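Long-range contact in thermophilic dibenzothiophene desulfurization enzyme C (Paenibacillus sp. A11-2, PDB 5XDC), which probably catalyses the FMNH2-dependent oxidation of dibenzothiophene by O2, first to the 5-oxide and then to the 5,5-dioxide: residues E45-I59 against L87-A99. Sequence-based numbering, arbitrary orientation.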
# COMPACT_ATOMS: atom_id res chain seq x y z
N GLU B 45 39.50 -0.92 -2.54
CA GLU B 45 38.47 -1.78 -3.08
C GLU B 45 38.38 -1.62 -4.60
O GLU B 45 38.16 -2.60 -5.32
CB GLU B 45 37.13 -1.45 -2.41
CG GLU B 45 37.05 -1.88 -0.95
CD GLU B 45 37.89 -1.03 -0.01
OE1 GLU B 45 38.06 0.19 -0.28
OE2 GLU B 45 38.35 -1.58 1.02
N ARG B 46 38.54 -0.39 -5.10
CA ARG B 46 38.61 -0.18 -6.53
C ARG B 46 39.79 -0.96 -7.13
O ARG B 46 39.67 -1.56 -8.20
CB ARG B 46 38.71 1.31 -6.85
CG ARG B 46 37.42 2.10 -6.55
CD ARG B 46 37.63 3.59 -6.73
NE ARG B 46 38.07 3.91 -8.08
CZ ARG B 46 37.25 4.11 -9.12
NH1 ARG B 46 35.93 4.06 -8.96
NH2 ARG B 46 37.74 4.37 -10.32
N ASP B 47 40.92 -0.99 -6.43
CA ASP B 47 42.07 -1.75 -6.94
C ASP B 47 41.81 -3.26 -6.88
O ASP B 47 42.24 -4.00 -7.77
CB ASP B 47 43.34 -1.39 -6.16
CG ASP B 47 43.90 -0.02 -6.52
OD1 ASP B 47 43.49 0.57 -7.55
OD2 ASP B 47 44.78 0.48 -5.77
N ALA B 48 41.09 -3.74 -5.86
CA ALA B 48 40.71 -5.15 -5.86
C ALA B 48 39.84 -5.48 -7.07
O ALA B 48 39.99 -6.55 -7.67
CB ALA B 48 39.98 -5.50 -4.56
N ILE B 49 38.93 -4.58 -7.44
CA ILE B 49 38.14 -4.80 -8.64
C ILE B 49 39.04 -4.81 -9.88
O ILE B 49 38.85 -5.62 -10.80
CB ILE B 49 37.02 -3.74 -8.74
CG1 ILE B 49 36.01 -3.97 -7.61
CG2 ILE B 49 36.35 -3.79 -10.11
CD1 ILE B 49 34.94 -2.89 -7.52
N ARG B 50 40.03 -3.91 -9.91
CA ARG B 50 40.97 -3.89 -11.02
C ARG B 50 41.70 -5.22 -11.16
O ARG B 50 41.79 -5.77 -12.26
CB ARG B 50 41.98 -2.75 -10.82
CG ARG B 50 41.47 -1.37 -11.16
CD ARG B 50 42.63 -0.35 -11.14
NE ARG B 50 42.20 0.97 -11.58
CZ ARG B 50 41.76 1.95 -10.77
NH1 ARG B 50 41.69 1.77 -9.46
NH2 ARG B 50 41.38 3.11 -11.28
N ARG B 51 42.20 -5.76 -10.04
CA ARG B 51 42.95 -7.02 -10.08
C ARG B 51 42.08 -8.21 -10.47
O ARG B 51 42.60 -9.20 -10.98
CB ARG B 51 43.60 -7.29 -8.72
CG ARG B 51 44.69 -6.31 -8.33
CD ARG B 51 45.45 -6.76 -7.10
NE ARG B 51 44.61 -6.97 -5.92
CZ ARG B 51 44.31 -6.02 -5.03
NH1 ARG B 51 44.75 -4.78 -5.18
NH2 ARG B 51 43.55 -6.32 -3.99
N SER B 52 40.76 -8.10 -10.27
CA SER B 52 39.86 -9.23 -10.48
C SER B 52 39.64 -9.53 -11.95
O SER B 52 39.23 -10.65 -12.28
CB SER B 52 38.51 -8.92 -9.83
OG SER B 52 37.76 -8.06 -10.66
N GLY B 53 39.90 -8.57 -12.84
CA GLY B 53 39.60 -8.72 -14.25
C GLY B 53 38.17 -8.42 -14.65
O GLY B 53 37.90 -8.26 -15.84
N LEU B 54 37.24 -8.27 -13.70
CA LEU B 54 35.84 -8.13 -14.07
C LEU B 54 35.52 -6.83 -14.81
O LEU B 54 34.50 -6.77 -15.51
CB LEU B 54 34.95 -8.25 -12.83
CG LEU B 54 34.99 -9.60 -12.09
CD1 LEU B 54 33.97 -9.59 -10.95
CD2 LEU B 54 34.75 -10.77 -13.03
N LEU B 55 36.36 -5.79 -14.71
CA LEU B 55 36.09 -4.59 -15.49
C LEU B 55 36.13 -4.87 -16.98
O LEU B 55 35.58 -4.09 -17.77
CB LEU B 55 37.08 -3.47 -15.13
CG LEU B 55 37.06 -2.98 -13.68
CD1 LEU B 55 38.30 -2.14 -13.31
CD2 LEU B 55 35.80 -2.17 -13.39
N THR B 56 36.75 -5.98 -17.39
CA THR B 56 36.84 -6.36 -18.80
C THR B 56 35.75 -7.35 -19.21
O THR B 56 35.86 -7.97 -20.26
CB THR B 56 38.22 -6.96 -19.10
OG1 THR B 56 38.32 -8.27 -18.54
CG2 THR B 56 39.34 -6.10 -18.53
N LEU B 57 34.69 -7.49 -18.40
CA LEU B 57 33.67 -8.51 -18.66
C LEU B 57 33.13 -8.47 -20.08
O LEU B 57 32.89 -9.52 -20.69
CB LEU B 57 32.50 -8.38 -17.66
CG LEU B 57 32.68 -9.17 -16.36
CD1 LEU B 57 31.71 -8.70 -15.27
CD2 LEU B 57 32.46 -10.67 -16.63
N LEU B 58 32.89 -7.27 -20.62
CA LEU B 58 32.22 -7.14 -21.91
C LEU B 58 33.18 -6.94 -23.07
O LEU B 58 32.73 -6.89 -24.22
CB LEU B 58 31.21 -5.99 -21.88
CG LEU B 58 29.99 -6.18 -20.97
CD1 LEU B 58 29.18 -4.89 -20.90
CD2 LEU B 58 29.12 -7.33 -21.45
N ILE B 59 34.48 -6.81 -22.82
CA ILE B 59 35.45 -6.73 -23.90
C ILE B 59 35.63 -8.13 -24.47
O ILE B 59 35.74 -9.10 -23.71
CB ILE B 59 36.78 -6.15 -23.39
CG1 ILE B 59 36.61 -4.68 -22.99
CG2 ILE B 59 37.90 -6.25 -24.46
CD1 ILE B 59 37.81 -4.12 -22.23
N LEU B 87 30.23 0.56 -4.03
CA LEU B 87 31.07 -0.22 -4.93
C LEU B 87 30.23 -0.86 -6.04
O LEU B 87 30.67 -0.90 -7.19
CB LEU B 87 31.86 -1.26 -4.15
CG LEU B 87 33.03 -0.69 -3.35
CD1 LEU B 87 33.59 -1.70 -2.36
CD2 LEU B 87 34.12 -0.20 -4.29
N GLY B 88 29.02 -1.32 -5.73
CA GLY B 88 28.14 -1.78 -6.79
C GLY B 88 27.83 -0.68 -7.80
O GLY B 88 27.84 -0.91 -9.01
N HIS B 89 27.53 0.52 -7.30
CA HIS B 89 27.30 1.68 -8.16
C HIS B 89 28.52 1.99 -9.02
O HIS B 89 28.41 2.17 -10.23
CB HIS B 89 26.91 2.85 -7.25
CG HIS B 89 26.91 4.19 -7.90
ND1 HIS B 89 25.84 5.05 -7.81
CD2 HIS B 89 27.88 4.88 -8.55
CE1 HIS B 89 26.13 6.18 -8.42
NE2 HIS B 89 27.36 6.10 -8.89
N LEU B 90 29.70 2.04 -8.41
CA LEU B 90 30.90 2.36 -9.18
C LEU B 90 31.13 1.32 -10.27
O LEU B 90 31.39 1.66 -11.43
CB LEU B 90 32.12 2.45 -8.26
CG LEU B 90 32.19 3.64 -7.30
CD1 LEU B 90 33.28 3.43 -6.29
CD2 LEU B 90 32.39 4.92 -8.10
N PHE B 91 31.03 0.06 -9.89
CA PHE B 91 31.18 -1.06 -10.82
C PHE B 91 30.12 -1.00 -11.92
O PHE B 91 30.44 -1.05 -13.11
CB PHE B 91 31.11 -2.34 -9.99
CG PHE B 91 31.32 -3.62 -10.75
CD1 PHE B 91 32.59 -4.01 -11.14
CD2 PHE B 91 30.26 -4.46 -11.01
CE1 PHE B 91 32.79 -5.20 -11.82
CE2 PHE B 91 30.45 -5.66 -11.70
CZ PHE B 91 31.72 -6.03 -12.08
N GLY B 92 28.85 -0.80 -11.54
CA GLY B 92 27.79 -0.70 -12.55
C GLY B 92 27.98 0.47 -13.50
O GLY B 92 27.80 0.32 -14.72
N TYR B 93 28.34 1.65 -12.97
CA TYR B 93 28.51 2.82 -13.81
C TYR B 93 29.66 2.65 -14.78
O TYR B 93 29.63 3.19 -15.89
CB TYR B 93 28.76 4.06 -12.96
CG TYR B 93 27.54 4.86 -12.61
CD1 TYR B 93 26.69 4.45 -11.59
CD2 TYR B 93 27.27 6.04 -13.27
CE1 TYR B 93 25.57 5.19 -11.25
CE2 TYR B 93 26.14 6.81 -12.93
CZ TYR B 93 25.30 6.37 -11.91
OH TYR B 93 24.17 7.11 -11.55
N HIS B 94 30.70 1.93 -14.37
CA HIS B 94 31.78 1.58 -15.29
C HIS B 94 31.22 0.93 -16.55
O HIS B 94 31.60 1.28 -17.66
CB HIS B 94 32.77 0.67 -14.58
CG HIS B 94 33.71 -0.04 -15.51
ND1 HIS B 94 34.92 0.48 -15.90
CD2 HIS B 94 33.61 -1.26 -16.09
CE1 HIS B 94 35.52 -0.37 -16.71
NE2 HIS B 94 34.75 -1.44 -16.84
N PHE B 95 30.27 -0.00 -16.39
CA PHE B 95 29.69 -0.65 -17.57
C PHE B 95 28.73 0.26 -18.32
O PHE B 95 28.59 0.12 -19.54
CB PHE B 95 29.03 -1.97 -17.17
CG PHE B 95 30.03 -2.99 -16.72
CD1 PHE B 95 30.87 -3.60 -17.63
CD2 PHE B 95 30.20 -3.26 -15.38
CE1 PHE B 95 31.81 -4.51 -17.20
CE2 PHE B 95 31.15 -4.15 -14.95
CZ PHE B 95 31.96 -4.79 -15.87
N SER B 96 28.05 1.20 -17.65
CA SER B 96 27.30 2.21 -18.38
C SER B 96 28.23 3.04 -19.25
O SER B 96 27.95 3.29 -20.43
CB SER B 96 26.53 3.12 -17.42
OG SER B 96 25.96 4.21 -18.10
N ASN B 97 29.37 3.46 -18.69
CA ASN B 97 30.35 4.23 -19.44
C ASN B 97 30.91 3.40 -20.59
O ASN B 97 31.01 3.88 -21.73
CB ASN B 97 31.48 4.69 -18.53
CG ASN B 97 30.99 5.61 -17.40
OD1 ASN B 97 30.01 6.32 -17.55
ND2 ASN B 97 31.69 5.59 -16.28
N PHE B 98 31.24 2.15 -20.31
CA PHE B 98 31.73 1.25 -21.35
C PHE B 98 30.71 1.07 -22.46
O PHE B 98 31.06 1.10 -23.64
CB PHE B 98 32.09 -0.10 -20.74
CG PHE B 98 32.54 -1.08 -21.77
CD1 PHE B 98 33.87 -1.10 -22.16
CD2 PHE B 98 31.64 -1.91 -22.40
CE1 PHE B 98 34.30 -1.98 -23.13
CE2 PHE B 98 32.08 -2.80 -23.39
CZ PHE B 98 33.40 -2.82 -23.75
N ALA B 99 29.44 0.88 -22.10
CA ALA B 99 28.41 0.73 -23.11
C ALA B 99 28.35 1.93 -24.04
O ALA B 99 28.22 1.78 -25.26
CB ALA B 99 27.05 0.50 -22.46
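His-94 and Leu-55 meet in two ways at once, and so illustrate how one imidazole can bind the 3-10 turn at 54-55 through both its edge and its face. At the edge, NE2 of His-94 donates to Leu-55 O over 2.9 Å, arriving in the carbonyl plane on a lone pair, with an N-H...O angle of 156°. On one face, CD2 of Leu-55 sits 3.5 Å from the ring centroid and almost on its normal, a CH-pi contact. With CG anti to the backbone N (chi1 164°), the ring reaches across to the 3-10 turn, while ND1 accepts from Leu-124 N; together the two bonds fix the ring's rotation. A leucine in its place would probably leave both Leu-55 O and Leu-124 N without these mates.

Aromatic packing continues along the helix. The edge of Phe-91 meets CG2 of Ile-49 and, 3.9 Å from CE1, CB of Leu-54. Phe-95 turns its edge to Leu-54 O, with CZ 3.2 Å from that oxygen, and also touches Leu-57 and Leu-58. Phe-98 packs against CB of Leu-58 and, through CE1, against CG1 of Ile-59 at 3.6 Å.

Toward the N-terminal end of 87-99 the contacts are with leucines: Leu-87 CD1 lies 3.5 Å from Glu-45 CB, while the methyls of Leu-90 border the edge of the Arg-46 guanidinium, whose NE is salt-bridged to Asp-164.

The axes of segments 45-52 and 87-99 cross at -45°; the contact joins helix 43-52 and the 3-10 turn and chain that follow it to helix 85-104 within the helical N-terminal domain of the acyl-CoA dehydrogenase fold; helix 85-104 also supplies His-89 to the indole pocket and Tyr-93 to the FMN site.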